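Local coordinates for ABC transporter, substrate-binding protein (Clostridium perfringens, PDB 4EDP) that probably captures a solute outside the cell and delivers it to the membrane-bound part of an ABC transporter, at residues 78-83 with 101-106; 85-90 with 268-273; 163-168 with 209-214; 167-172 with 232-237; 260-265 with 327-332. One frame throughout, in Å; residues are numbered along the deposited sequence. Where two conformers were deposited one is given.

Interaction 1 (78-83 with 101-106); sequences KMKNNP and VEAGIF
The C-terminal turn of helix 72-81 lies beside the end of helix 94-103 and the loop leaving it, with the CA atoms of K80 and I105 6.8 Å apart and no hydrogen bond between the segments. Helix 94-103 ends in a Schellman motif: G104 has positive phi (85°) and two bonds lead back into the last turn; G104 N meets V101 O at 3.0 Å. The chain then turns so that the CA-CB bond of I105 points toward 78-83. The two helices flank strand 89-93 in sequence, within a fold of the periplasmic-binding-protein type, and the contact between them is apolar. I105 meets K80 at about a right angle: its CD1 lies 4.0 Å from K80 CA, while its CG1 touches K80 CG. The lysine chain, bent at chi3, brings CE to 3.8 Å from A103 CB, so its aliphatic part lies against the helix end. M79, buried like F106, sets CG in the crowded position between backbone N and carbonyl carbon (chi1 66°), and the thioether runs on toward F106, also touching I87 and T90. CB of I105 sits over the rim of one face of the F106 ring. The Met-aromatic contact is oblique, the sulfur lying 71° off the ring normal and 5.3 Å from the F106 centroid, and the nearest approach is M79 SD to F106 CE1 at 4.1 Å.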
# COMPACT_ATOMS: atom_id res chain seq x y z
N LYS A 78 -14.29 -12.85 8.20
CA LYS A 78 -14.51 -13.71 9.36
C LYS A 78 -14.77 -12.90 10.62
O LYS A 78 -15.74 -13.16 11.33
CB LYS A 78 -13.32 -14.67 9.57
CG LYS A 78 -13.62 -15.77 10.59
CD LYS A 78 -12.48 -16.78 10.77
CE LYS A 78 -11.25 -16.15 11.40
NZ LYS A 78 -10.19 -17.13 11.69
N MET A 79 -13.92 -11.92 10.90
CA MET A 79 -14.09 -11.10 12.11
C MET A 79 -15.34 -10.21 12.07
O MET A 79 -15.94 -9.98 13.11
CB MET A 79 -12.82 -10.32 12.50
CG MET A 79 -12.35 -9.23 11.56
SD MET A 79 -10.75 -8.51 12.09
CE MET A 79 -9.60 -9.84 11.74
N LYS A 80 -15.75 -9.74 10.89
CA LYS A 80 -16.99 -8.94 10.79
C LYS A 80 -18.24 -9.77 11.09
O LYS A 80 -19.24 -9.25 11.60
CB LYS A 80 -17.17 -8.33 9.40
CG LYS A 80 -16.24 -7.18 9.07
CD LYS A 80 -16.46 -6.68 7.64
CE LYS A 80 -17.87 -6.15 7.42
NZ LYS A 80 -18.04 -5.65 6.04
N ASN A 81 -18.19 -11.05 10.76
CA ASN A 81 -19.34 -11.92 10.97
C ASN A 81 -19.29 -12.80 12.21
O ASN A 81 -20.24 -13.53 12.49
CB ASN A 81 -19.54 -12.81 9.74
CG ASN A 81 -19.98 -12.02 8.52
OD1 ASN A 81 -20.43 -10.88 8.64
ND2 ASN A 81 -19.86 -12.63 7.35
N ASN A 82 -18.20 -12.73 12.96
CA ASN A 82 -18.08 -13.53 14.17
C ASN A 82 -18.41 -12.69 15.39
O ASN A 82 -17.70 -11.75 15.69
CB ASN A 82 -16.66 -14.10 14.28
CG ASN A 82 -16.50 -15.03 15.48
OD1 ASN A 82 -17.43 -15.27 16.24
ND2 ASN A 82 -15.29 -15.57 15.64
N PRO A 83 -19.50 -13.02 16.09
CA PRO A 83 -19.85 -12.23 17.28
C PRO A 83 -18.86 -12.42 18.44
O PRO A 83 -18.72 -11.52 19.29
CB PRO A 83 -21.23 -12.76 17.66
CG PRO A 83 -21.30 -14.15 17.12
CD PRO A 83 -20.43 -14.15 15.88
N VAL A 101 -13.13 -0.45 10.23
CA VAL A 101 -13.47 0.73 11.02
C VAL A 101 -14.94 1.03 10.81
O VAL A 101 -15.70 1.22 11.78
CB VAL A 101 -12.61 1.97 10.64
CG1 VAL A 101 -13.20 3.24 11.26
CG2 VAL A 101 -11.15 1.79 11.04
N GLU A 102 -15.35 1.07 9.55
CA GLU A 102 -16.75 1.35 9.18
C GLU A 102 -17.72 0.33 9.79
O GLU A 102 -18.86 0.67 10.17
CB GLU A 102 -16.87 1.32 7.65
CG GLU A 102 -18.27 1.52 7.09
CD GLU A 102 -18.82 2.89 7.33
OE1 GLU A 102 -18.02 3.83 7.55
OE2 GLU A 102 -20.07 3.05 7.28
N ALA A 103 -17.27 -0.92 9.88
CA ALA A 103 -18.08 -2.01 10.42
C ALA A 103 -18.20 -1.98 11.94
O ALA A 103 -19.05 -2.67 12.53
CB ALA A 103 -17.52 -3.34 9.97
N GLY A 104 -17.34 -1.19 12.58
CA GLY A 104 -17.36 -1.04 14.03
C GLY A 104 -16.59 -2.10 14.78
O GLY A 104 -16.85 -2.34 15.96
N ILE A 105 -15.63 -2.71 14.09
CA ILE A 105 -14.81 -3.79 14.63
C ILE A 105 -13.58 -3.37 15.42
O ILE A 105 -13.08 -4.13 16.25
CB ILE A 105 -14.25 -4.66 13.48
CG1 ILE A 105 -15.38 -5.12 12.56
CG2 ILE A 105 -13.45 -5.85 14.03
CD1 ILE A 105 -16.49 -5.81 13.30
N PHE A 106 -13.11 -2.15 15.16
CA PHE A 106 -11.87 -1.66 15.75
C PHE A 106 -12.05 -0.45 16.66
O PHE A 106 -12.92 0.38 16.44
CB PHE A 106 -10.88 -1.25 14.65
CG PHE A 106 -10.59 -2.33 13.64
CD1 PHE A 106 -10.28 -3.61 14.05
CD2 PHE A 106 -10.51 -2.03 12.29
CE1 PHE A 106 -9.99 -4.60 13.14
CE2 PHE A 106 -10.20 -3.02 11.36
CZ PHE A 106 -9.94 -4.31 11.79

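Interaction 2 (85-90 with 268-273); sequences SQIDIT and NINKNS. With ACT (acetate ion), chain H.
Strand 89-93 and the end of strand 262-269 run antiparallel here, I89 and I269 forming a non-hydrogen-bonded pair and T90 and N268 a hydrogen-bonded one. In the latter, T90 N reaches N268 O at 2.8 Å and N268 N returns to T90 O at 2.9 Å, both in the carbonyl plane. N270 N bonds to D88 O from above the carbonyl plane, 40° out of it, as the pairing gives way to a type I turn from N270 to S273. The turn brings S273 OG, anti to its backbone N (chi1 177°), onto the anti lone pair of D88 OD1 at 2.7 Å. D88 is further held by N275 and V38, so its buried carboxylate is well supplied with donors. Nearer the surface, N272 ND2 donates to S85 O on a lone pair at 2.9 Å, through a bent N-H (138°); a water also joins S85 O to N272 O. N270 CB packs on I87 O, and its amide lies crosswise to T90. The I89 and I269 side chains share one sheet face, under helix 276-286, whereas T90 and N268 lie on the other, where helix 72-81 and F106 pack; strand 37-41 pairs with strand 89-93.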
# COMPACT_ATOMS: atom_id res chain seq x y z
N SER A 85 -15.31 -13.13 18.17
CA SER A 85 -13.93 -13.14 17.70
C SER A 85 -12.94 -13.02 18.86
O SER A 85 -13.15 -12.23 19.77
CB SER A 85 -13.73 -11.99 16.70
OG SER A 85 -12.40 -11.98 16.22
N GLN A 86 -11.86 -13.81 18.84
CA GLN A 86 -10.85 -13.79 19.91
C GLN A 86 -9.58 -13.03 19.49
O GLN A 86 -8.57 -13.05 20.20
CB GLN A 86 -10.48 -15.20 20.31
CG GLN A 86 -11.69 -16.09 20.53
CD GLN A 86 -11.38 -17.35 21.28
OE1 GLN A 86 -11.12 -17.31 22.49
NE2 GLN A 86 -11.48 -18.49 20.60
N ILE A 87 -9.64 -12.38 18.34
CA ILE A 87 -8.51 -11.62 17.83
C ILE A 87 -8.30 -10.34 18.67
O ILE A 87 -9.26 -9.65 19.02
CB ILE A 87 -8.73 -11.28 16.34
CG1 ILE A 87 -8.79 -12.57 15.51
CG2 ILE A 87 -7.63 -10.37 15.81
CD1 ILE A 87 -9.05 -12.34 14.05
N ASP A 88 -7.03 -10.04 18.98
CA ASP A 88 -6.65 -8.84 19.75
C ASP A 88 -6.18 -7.71 18.81
O ASP A 88 -6.58 -6.55 18.95
CB ASP A 88 -5.54 -9.21 20.73
CG ASP A 88 -6.02 -10.16 21.83
OD1 ASP A 88 -7.02 -9.82 22.51
OD2 ASP A 88 -5.38 -11.22 22.04
N ILE A 89 -5.31 -8.05 17.89
CA ILE A 89 -4.86 -7.04 16.94
C ILE A 89 -4.92 -7.57 15.52
O ILE A 89 -4.70 -8.76 15.29
CB ILE A 89 -3.48 -6.47 17.23
CG1 ILE A 89 -2.41 -7.53 17.11
CG2 ILE A 89 -3.43 -5.79 18.61
CD1 ILE A 89 -1.07 -6.91 16.96
N THR A 90 -5.17 -6.66 14.59
CA THR A 90 -5.36 -7.01 13.20
C THR A 90 -4.52 -6.21 12.23
O THR A 90 -4.55 -4.97 12.23
CB THR A 90 -6.85 -6.79 12.84
OG1 THR A 90 -7.68 -7.62 13.67
CG2 THR A 90 -7.12 -7.09 11.37
N ASN A 268 -4.64 -2.49 13.80
CA ASN A 268 -5.77 -2.07 14.62
C ASN A 268 -5.98 -2.96 15.84
O ASN A 268 -5.58 -4.14 15.85
CB ASN A 268 -7.04 -2.10 13.77
CG ASN A 268 -7.22 -0.87 12.97
OD1 ASN A 268 -7.73 0.13 13.49
ND2 ASN A 268 -6.82 -0.91 11.69
N ILE A 269 -6.61 -2.39 16.86
CA ILE A 269 -6.97 -3.14 18.04
C ILE A 269 -8.44 -3.51 17.93
O ILE A 269 -9.31 -2.65 17.72
CB ILE A 269 -6.76 -2.33 19.35
CG1 ILE A 269 -5.28 -1.99 19.55
CG2 ILE A 269 -7.27 -3.15 20.55
CD1 ILE A 269 -4.97 -1.24 20.86
N ASN A 270 -8.74 -4.80 18.02
CA ASN A 270 -10.13 -5.24 17.93
C ASN A 270 -10.94 -4.82 19.15
O ASN A 270 -10.50 -4.92 20.28
CB ASN A 270 -10.23 -6.75 17.71
CG ASN A 270 -9.62 -7.15 16.42
OD1 ASN A 270 -8.43 -6.92 16.18
ND2 ASN A 270 -10.42 -7.79 15.55
N LYS A 271 -12.13 -4.31 18.88
CA LYS A 271 -13.01 -3.80 19.91
C LYS A 271 -13.38 -4.87 20.95
O LYS A 271 -13.54 -4.56 22.13
CB LYS A 271 -14.25 -3.20 19.25
CG LYS A 271 -15.19 -2.48 20.17
CD LYS A 271 -16.28 -1.75 19.39
CE LYS A 271 -15.71 -0.63 18.54
NZ LYS A 271 -16.78 0.07 17.76
N ASN A 272 -13.44 -6.13 20.53
CA ASN A 272 -13.81 -7.23 21.43
C ASN A 272 -12.60 -7.78 22.22
O ASN A 272 -12.76 -8.66 23.07
CB ASN A 272 -14.49 -8.35 20.62
CG ASN A 272 -15.24 -9.35 21.49
OD1 ASN A 272 -15.87 -8.98 22.48
ND2 ASN A 272 -15.20 -10.62 21.11
N SER A 273 -11.41 -7.25 21.97
CA SER A 273 -10.21 -7.70 22.68
C SER A 273 -10.32 -7.57 24.19
O SER A 273 -10.84 -6.58 24.70
CB SER A 273 -8.99 -6.91 22.23
OG SER A 273 -7.85 -7.30 22.97
C ACT H . -16.64 3.03 15.25
O ACT H . -15.66 3.44 15.91
OXT ACT H . -17.40 2.27 15.87
CH3 ACT H . -16.88 3.42 13.82
O HOH W 1 -12.02 -11.38 22.34
O HOH W 2 -5.55 -3.07 10.34

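Interaction 3 (163-168 with 209-214); sequences ELKNKI and KPNVVK
N211 and I168 have the largest areas buried here, followed by P210. N211 O accepts from I168 N at 2.9 Å, nearly along its C=O axis, and more weakly from K167 N. The N211 side chain lies against the type II turn L164-K167: with CG beside its backbone N (chi1 -65°), CB comes 3.2 Å from L164 O and the amide lies beside the L164-K165 peptide. Its ND2 donates to L159 O and K161 O, while a water bridges OD1 to K165 NZ, so both ends of the buried amide have partners. I168 sets CG1 in the crowded position between N and the carbonyl carbon (chi1 80°), which places CG1 3.3 Å from N211 O and 4.1 Å from V212 CG2. P210 lies side by side with K165, its CB 3.8 Å from K165 NZ. P210 O takes N166 N on a lone pair at 2.9 Å, and V213 CG2 packs against N166 O. V213 N closes the set on I168 O at 2.8 Å, nearly along the C=O axis. Two bonds from I168 that straddle V212 give parallel pairing. This starts the pairing of strands 168-171 and 212-216, whose intervening helices 178-189, 193-196 and 199-208 make it a beta-alpha-beta crossover of the alpha/beta solute-binding fold.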
# COMPACT_ATOMS: atom_id res chain seq x y z
N GLU A 163 2.41 8.69 -28.81
CA GLU A 163 3.48 7.76 -29.16
C GLU A 163 3.41 6.45 -28.37
O GLU A 163 4.07 5.45 -28.75
CB GLU A 163 4.87 8.38 -28.93
CG GLU A 163 5.23 9.53 -29.83
CD GLU A 163 4.63 10.88 -29.46
OE1 GLU A 163 3.91 11.04 -28.43
OE2 GLU A 163 4.91 11.82 -30.25
N LEU A 164 2.65 6.42 -27.29
CA LEU A 164 2.53 5.21 -26.47
C LEU A 164 1.38 4.26 -26.84
O LEU A 164 0.99 3.43 -26.01
CB LEU A 164 2.48 5.58 -25.00
CG LEU A 164 3.77 6.12 -24.39
CD1 LEU A 164 3.52 6.74 -23.02
CD2 LEU A 164 4.84 5.03 -24.29
N LYS A 165 0.84 4.36 -28.06
CA LYS A 165 -0.23 3.44 -28.49
C LYS A 165 0.24 2.01 -28.26
O LYS A 165 1.34 1.65 -28.67
CB LYS A 165 -0.52 3.51 -29.98
CG LYS A 165 -0.89 4.81 -30.60
CD LYS A 165 -2.14 5.37 -30.03
CE LYS A 165 -2.60 6.59 -30.86
NZ LYS A 165 -3.74 7.30 -30.21
N ASN A 166 -0.61 1.20 -27.63
CA ASN A 166 -0.32 -0.21 -27.40
C ASN A 166 1.02 -0.42 -26.68
O ASN A 166 1.71 -1.39 -26.98
CB ASN A 166 -0.23 -0.94 -28.76
CG ASN A 166 -1.38 -0.60 -29.71
OD1 ASN A 166 -1.14 -0.25 -30.88
ND2 ASN A 166 -2.61 -0.71 -29.23
N LYS A 167 1.38 0.43 -25.73
CA LYS A 167 2.70 0.27 -25.06
C LYS A 167 2.73 0.37 -23.53
O LYS A 167 3.81 0.30 -22.95
CB LYS A 167 3.69 1.28 -25.65
CG LYS A 167 4.16 0.98 -27.04
CD LYS A 167 5.15 2.02 -27.51
CE LYS A 167 5.99 1.51 -28.67
NZ LYS A 167 5.19 1.00 -29.79
N ILE A 168 1.59 0.57 -22.87
CA ILE A 168 1.62 0.64 -21.40
C ILE A 168 0.72 -0.36 -20.69
O ILE A 168 -0.23 -0.89 -21.26
CB ILE A 168 1.27 2.09 -20.85
CG1 ILE A 168 -0.22 2.37 -20.81
CG2 ILE A 168 2.03 3.19 -21.63
CD1 ILE A 168 -0.56 3.74 -20.17
N LYS A 209 -7.16 4.79 -23.16
CA LYS A 209 -7.39 3.45 -23.75
C LYS A 209 -6.48 3.03 -24.89
O LYS A 209 -6.03 1.89 -24.90
CB LYS A 209 -8.83 3.24 -24.16
CG LYS A 209 -9.86 3.19 -23.03
CD LYS A 209 -11.31 3.14 -23.57
CE LYS A 209 -11.59 1.91 -24.44
NZ LYS A 209 -11.40 0.61 -23.71
N PRO A 210 -6.25 3.90 -25.89
CA PRO A 210 -5.38 3.45 -26.99
C PRO A 210 -3.97 3.03 -26.60
O PRO A 210 -3.34 2.26 -27.33
CB PRO A 210 -5.32 4.66 -27.92
CG PRO A 210 -6.57 5.40 -27.65
CD PRO A 210 -6.84 5.21 -26.16
N ASN A 211 -3.48 3.53 -25.46
CA ASN A 211 -2.13 3.19 -25.02
C ASN A 211 -2.05 1.96 -24.10
O ASN A 211 -0.95 1.41 -23.88
CB ASN A 211 -1.57 4.40 -24.26
CG ASN A 211 -1.38 5.60 -25.14
OD1 ASN A 211 -1.60 5.54 -26.36
ND2 ASN A 211 -0.95 6.73 -24.55
N VAL A 212 -3.17 1.54 -23.55
CA VAL A 212 -3.19 0.43 -22.60
C VAL A 212 -3.26 -0.96 -23.25
O VAL A 212 -4.22 -1.30 -23.91
CB VAL A 212 -4.36 0.57 -21.61
CG1 VAL A 212 -4.34 -0.58 -20.61
CG2 VAL A 212 -4.25 1.90 -20.90
N VAL A 213 -2.21 -1.73 -23.06
CA VAL A 213 -2.11 -3.09 -23.57
C VAL A 213 -2.94 -3.98 -22.68
O VAL A 213 -3.68 -4.85 -23.15
CB VAL A 213 -0.65 -3.56 -23.56
CG1 VAL A 213 -0.56 -5.04 -23.86
CG2 VAL A 213 0.13 -2.74 -24.55
N LYS A 214 -2.80 -3.79 -21.38
CA LYS A 214 -3.64 -4.51 -20.44
C LYS A 214 -3.60 -3.90 -19.06
O LYS A 214 -2.69 -3.13 -18.72
CB LYS A 214 -3.27 -5.98 -20.33
CG LYS A 214 -1.96 -6.24 -19.64
CD LYS A 214 -1.70 -7.73 -19.50
CE LYS A 214 -2.78 -8.43 -18.67
NZ LYS A 214 -2.43 -9.86 -18.46
O HOH W 3 -2.96 7.61 -27.45

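Interaction 4 (167-172 with 232-237); sequences KIAIPD and VAAVAS
Strands 168-171 and 233-237 are parallel neighbours in the sheet of this alpha/beta solute-binding fold, their axes 4.7 Å apart and 12° off parallel. The tight part is the middle. A169 N donates to A233 O at 3.0 Å and V235 N to A169 O at 3.1 Å, so A169 straddles A234. On one face A169 CB meets A234 CB at 4.1 Å, and L222 of helix 219-227 lies on both. On the other face I168 CG2 touches A233 CB, and M181 of helix 178-189 packs on I170 and V235. Toward the far end P171 crosses V235 obliquely, its CD 3.9 Å from V235 CB, but the packing loosens, I170 CG2 staying 4.4 Å from V235 CG2. The solvent side is the K167 end, where only the lysine is partly exposed: it lies alongside V232, pointing the same way, with its methylenes on one methyl and its amine leading away. K167 O there grips two donors, V232 N at 2.8 Å in the carbonyl plane and A233 N at 3.2 Å nearly along the C=O axis.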
# COMPACT_ATOMS: atom_id res chain seq x y z
N LYS A 167 1.38 0.43 -25.73
CA LYS A 167 2.70 0.27 -25.06
C LYS A 167 2.73 0.37 -23.53
O LYS A 167 3.81 0.30 -22.95
CB LYS A 167 3.69 1.28 -25.65
CG LYS A 167 4.16 0.98 -27.04
CD LYS A 167 5.15 2.02 -27.51
CE LYS A 167 5.99 1.51 -28.67
NZ LYS A 167 5.19 1.00 -29.79
N ILE A 168 1.59 0.57 -22.87
CA ILE A 168 1.62 0.64 -21.40
C ILE A 168 0.72 -0.36 -20.69
O ILE A 168 -0.23 -0.89 -21.26
CB ILE A 168 1.27 2.09 -20.85
CG1 ILE A 168 -0.22 2.37 -20.81
CG2 ILE A 168 2.03 3.19 -21.63
CD1 ILE A 168 -0.56 3.74 -20.17
N ALA A 169 1.07 -0.64 -19.44
CA ALA A 169 0.26 -1.48 -18.56
C ALA A 169 -0.05 -0.66 -17.30
O ALA A 169 0.82 0.07 -16.81
CB ALA A 169 0.97 -2.80 -18.19
N ILE A 170 -1.27 -0.80 -16.80
CA ILE A 170 -1.71 -0.09 -15.60
C ILE A 170 -2.38 -1.11 -14.66
O ILE A 170 -2.89 -2.15 -15.09
CB ILE A 170 -2.67 1.08 -15.93
CG1 ILE A 170 -3.99 0.58 -16.52
CG2 ILE A 170 -1.98 2.09 -16.90
CD1 ILE A 170 -5.00 1.70 -16.93
N PRO A 171 -2.33 -0.84 -13.35
CA PRO A 171 -2.94 -1.74 -12.40
C PRO A 171 -4.45 -1.73 -12.49
O PRO A 171 -5.06 -0.67 -12.73
CB PRO A 171 -2.49 -1.17 -11.05
CG PRO A 171 -2.31 0.26 -11.30
CD PRO A 171 -1.71 0.31 -12.69
N ASP A 172 -5.06 -2.90 -12.31
CA ASP A 172 -6.51 -2.99 -12.39
C ASP A 172 -7.13 -2.32 -11.16
O ASP A 172 -6.49 -2.19 -10.11
CB ASP A 172 -6.97 -4.44 -12.45
CG ASP A 172 -8.44 -4.55 -12.77
OD1 ASP A 172 -8.86 -3.99 -13.80
OD2 ASP A 172 -9.16 -5.20 -11.99
N VAL A 232 6.45 -0.72 -23.03
CA VAL A 232 7.57 0.19 -22.83
C VAL A 232 7.47 0.84 -21.45
O VAL A 232 8.47 1.30 -20.90
CB VAL A 232 7.53 1.32 -23.88
CG1 VAL A 232 8.37 2.50 -23.46
CG2 VAL A 232 7.95 0.77 -25.25
N ALA A 233 6.25 0.91 -20.91
CA ALA A 233 6.03 1.54 -19.60
C ALA A 233 4.91 0.91 -18.80
O ALA A 233 3.95 0.36 -19.36
CB ALA A 233 5.72 3.05 -19.78
N ALA A 234 5.02 0.97 -17.48
CA ALA A 234 3.96 0.48 -16.60
C ALA A 234 3.89 1.29 -15.31
O ALA A 234 4.92 1.70 -14.76
CB ALA A 234 4.15 -1.02 -16.25
N VAL A 235 2.68 1.56 -14.85
CA VAL A 235 2.50 2.18 -13.54
C VAL A 235 2.61 0.97 -12.61
O VAL A 235 1.81 0.04 -12.72
CB VAL A 235 1.15 2.88 -13.38
CG1 VAL A 235 0.92 3.30 -11.94
CG2 VAL A 235 1.04 4.05 -14.35
N ALA A 236 3.59 0.97 -11.72
CA ALA A 236 3.83 -0.19 -10.89
C ALA A 236 4.48 0.15 -9.55
O ALA A 236 5.13 1.18 -9.39
CB ALA A 236 4.73 -1.13 -11.64
N SER A 237 4.35 -0.77 -8.61
CA SER A 237 4.89 -0.61 -7.28
C SER A 237 6.41 -0.71 -7.23
O SER A 237 7.05 -1.24 -8.14
CB SER A 237 4.31 -1.69 -6.38
OG SER A 237 4.81 -2.98 -6.74

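Interaction 5 (260-265 with 327-332); sequences TYLNFN and AKVIDF. With ACT (acetate ion), chain G.
Y261 offers one face of its ring to K328, whose CB sits 4.2 Å from the Y261 centroid and 20° off the ring normal, a CH-pi contact displaced toward the rim. The extended lysine chain continues obliquely across the ring, CD passing 3.9 Å from Y261 OH, and the two polar ends share a partner beyond: K328 NZ forms a salt bridge with E187 OE1 and Y261 OH bonds to E187 OE2. I330 CG1 comes to the ring's edge near its plane, at about a right angle. The backbones meet at a single bridge, Y261 with K328. K328 N donates to T260 O at 2.8 Å in the carbonyl plane, and L262 N to K328 O at 3.0 Å almost exactly along the C=O axis (178°). Past the bridge the segments diverge, and a water spans L262 O and I330 N. A327 is wedged between T260 CG2 and L262, its CB only 3.4 Å from L262 CG, tighter than usual van der Waals contact. V329 CG1 comes to the edge of the F264 ring, near its plane, 3.8 Å from F264 CZ. D331 N donates to an acetate, probably from the crystallisation liquor, and its side chain caps helix 332-350. The chemistry thus joins strand 262-269 to the chain entering that helix through backbone bonds and apolar packing, while the E187 carboxylate probably favours a charged K328 and fixes the Y261 hydroxyl.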
# COMPACT_ATOMS: atom_id res chain seq x y z
N THR A 260 4.50 10.87 -6.18
CA THR A 260 4.02 9.50 -6.25
C THR A 260 2.82 9.36 -5.30
O THR A 260 2.40 10.34 -4.65
CB THR A 260 5.10 8.48 -5.76
OG1 THR A 260 4.63 7.14 -5.98
CG2 THR A 260 5.37 8.66 -4.31
N TYR A 261 2.20 8.18 -5.31
CA TYR A 261 1.10 7.84 -4.43
C TYR A 261 1.54 6.72 -3.51
O TYR A 261 2.18 5.75 -3.94
CB TYR A 261 -0.14 7.37 -5.22
CG TYR A 261 -0.87 8.50 -5.89
CD1 TYR A 261 -0.40 9.06 -7.07
CD2 TYR A 261 -2.04 9.01 -5.34
CE1 TYR A 261 -1.06 10.11 -7.67
CE2 TYR A 261 -2.72 10.07 -5.94
CZ TYR A 261 -2.23 10.60 -7.10
OH TYR A 261 -2.87 11.64 -7.72
N LEU A 262 1.25 6.88 -2.22
CA LEU A 262 1.58 5.87 -1.24
C LEU A 262 0.38 5.03 -0.88
O LEU A 262 -0.77 5.44 -1.07
CB LEU A 262 2.04 6.53 0.07
CG LEU A 262 3.15 7.56 -0.02
CD1 LEU A 262 3.47 8.13 1.38
CD2 LEU A 262 4.37 6.95 -0.69
N ASN A 263 0.65 3.82 -0.39
CA ASN A 263 -0.38 2.98 0.22
C ASN A 263 0.26 2.46 1.52
O ASN A 263 1.49 2.39 1.63
CB ASN A 263 -0.93 1.88 -0.69
CG ASN A 263 0.09 0.87 -1.08
OD1 ASN A 263 0.35 -0.10 -0.35
ND2 ASN A 263 0.62 1.02 -2.29
N PHE A 264 -0.58 2.17 2.50
CA PHE A 264 -0.13 1.72 3.82
C PHE A 264 -0.78 0.42 4.26
O PHE A 264 -1.87 0.08 3.80
CB PHE A 264 -0.57 2.75 4.88
CG PHE A 264 -0.10 4.18 4.62
CD1 PHE A 264 1.23 4.52 4.78
CD2 PHE A 264 -0.99 5.15 4.24
CE1 PHE A 264 1.67 5.81 4.53
CE2 PHE A 264 -0.54 6.45 4.00
CZ PHE A 264 0.79 6.77 4.14
N ASN A 265 -0.11 -0.29 5.17
CA ASN A 265 -0.70 -1.41 5.87
C ASN A 265 -0.75 -0.88 7.30
O ASN A 265 0.17 -0.19 7.75
CB ASN A 265 0.13 -2.70 5.79
CG ASN A 265 0.19 -3.25 4.38
OD1 ASN A 265 -0.69 -2.98 3.55
ND2 ASN A 265 1.21 -4.05 4.11
N ALA A 327 5.02 12.82 -1.68
CA ALA A 327 3.96 11.90 -2.08
C ALA A 327 2.57 12.32 -1.67
O ALA A 327 2.38 13.14 -0.78
CB ALA A 327 4.22 10.48 -1.50
N LYS A 328 1.61 11.71 -2.36
CA LYS A 328 0.20 11.91 -2.13
C LYS A 328 -0.39 10.69 -1.45
O LYS A 328 0.09 9.56 -1.65
CB LYS A 328 -0.49 12.18 -3.46
CG LYS A 328 -0.07 13.52 -4.04
CD LYS A 328 -0.64 13.84 -5.38
CE LYS A 328 -0.00 15.19 -5.81
NZ LYS A 328 -0.19 15.59 -7.19
N VAL A 329 -1.37 10.91 -0.57
CA VAL A 329 -2.04 9.79 0.10
C VAL A 329 -3.52 9.76 -0.30
O VAL A 329 -4.09 10.79 -0.67
CB VAL A 329 -1.92 9.85 1.64
CG1 VAL A 329 -0.41 9.77 2.07
CG2 VAL A 329 -2.57 11.09 2.18
N ILE A 330 -4.12 8.59 -0.22
CA ILE A 330 -5.52 8.41 -0.60
C ILE A 330 -6.44 8.35 0.62
O ILE A 330 -6.08 7.76 1.63
CB ILE A 330 -5.67 7.16 -1.45
CG1 ILE A 330 -4.95 7.38 -2.80
CG2 ILE A 330 -7.14 6.84 -1.72
CD1 ILE A 330 -5.00 6.19 -3.70
N ASP A 331 -7.60 8.99 0.53
CA ASP A 331 -8.58 8.94 1.61
C ASP A 331 -9.48 7.74 1.36
O ASP A 331 -10.41 7.81 0.54
CB ASP A 331 -9.42 10.23 1.62
CG ASP A 331 -10.53 10.22 2.66
OD1 ASP A 331 -10.78 9.17 3.30
OD2 ASP A 331 -11.18 11.27 2.82
N PHE A 332 -9.20 6.63 2.04
CA PHE A 332 -10.00 5.42 1.83
C PHE A 332 -11.42 5.46 2.39
O PHE A 332 -12.28 4.67 1.99
CB PHE A 332 -9.23 4.17 2.21
CG PHE A 332 -8.27 3.77 1.17
CD1 PHE A 332 -8.71 3.07 0.06
CD2 PHE A 332 -6.94 4.14 1.25
CE1 PHE A 332 -7.83 2.71 -0.93
CE2 PHE A 332 -6.08 3.80 0.27
CZ PHE A 332 -6.51 3.09 -0.83
C ACT G . -8.52 11.67 -1.83
O ACT G . -8.20 10.49 -1.83
OXT ACT G . -8.18 12.32 -0.81
CH3 ACT G . -9.22 12.27 -3.01
O HOH W 4 -2.53 6.58 0.70

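In the fold
Interactions 1 and 2 touch, I105 O lying 2.8 Å from K271 N in a probable hydrogen bond; interactions 3 and 4 share K167 and I168, so strand 168-171 is paired on both edges. These two pairs lie far apart, 35 to 45 Å between centres. Interaction 5 is the most central, 7 Å from the chain's centre, and shares strand 262-269 with interaction 2. Interactions 2, 4 and 5 are buried and 1 and 3 only partly so. Chemistry differs accordingly: backbone bonding with small apolar side chains in 4, added side-chain polar bonds in 2, turn N-H groups donating to carbonyls of 209-214 in 3, a single backbone bridge with a CH-pi contact in 5, purely apolar contact in 1.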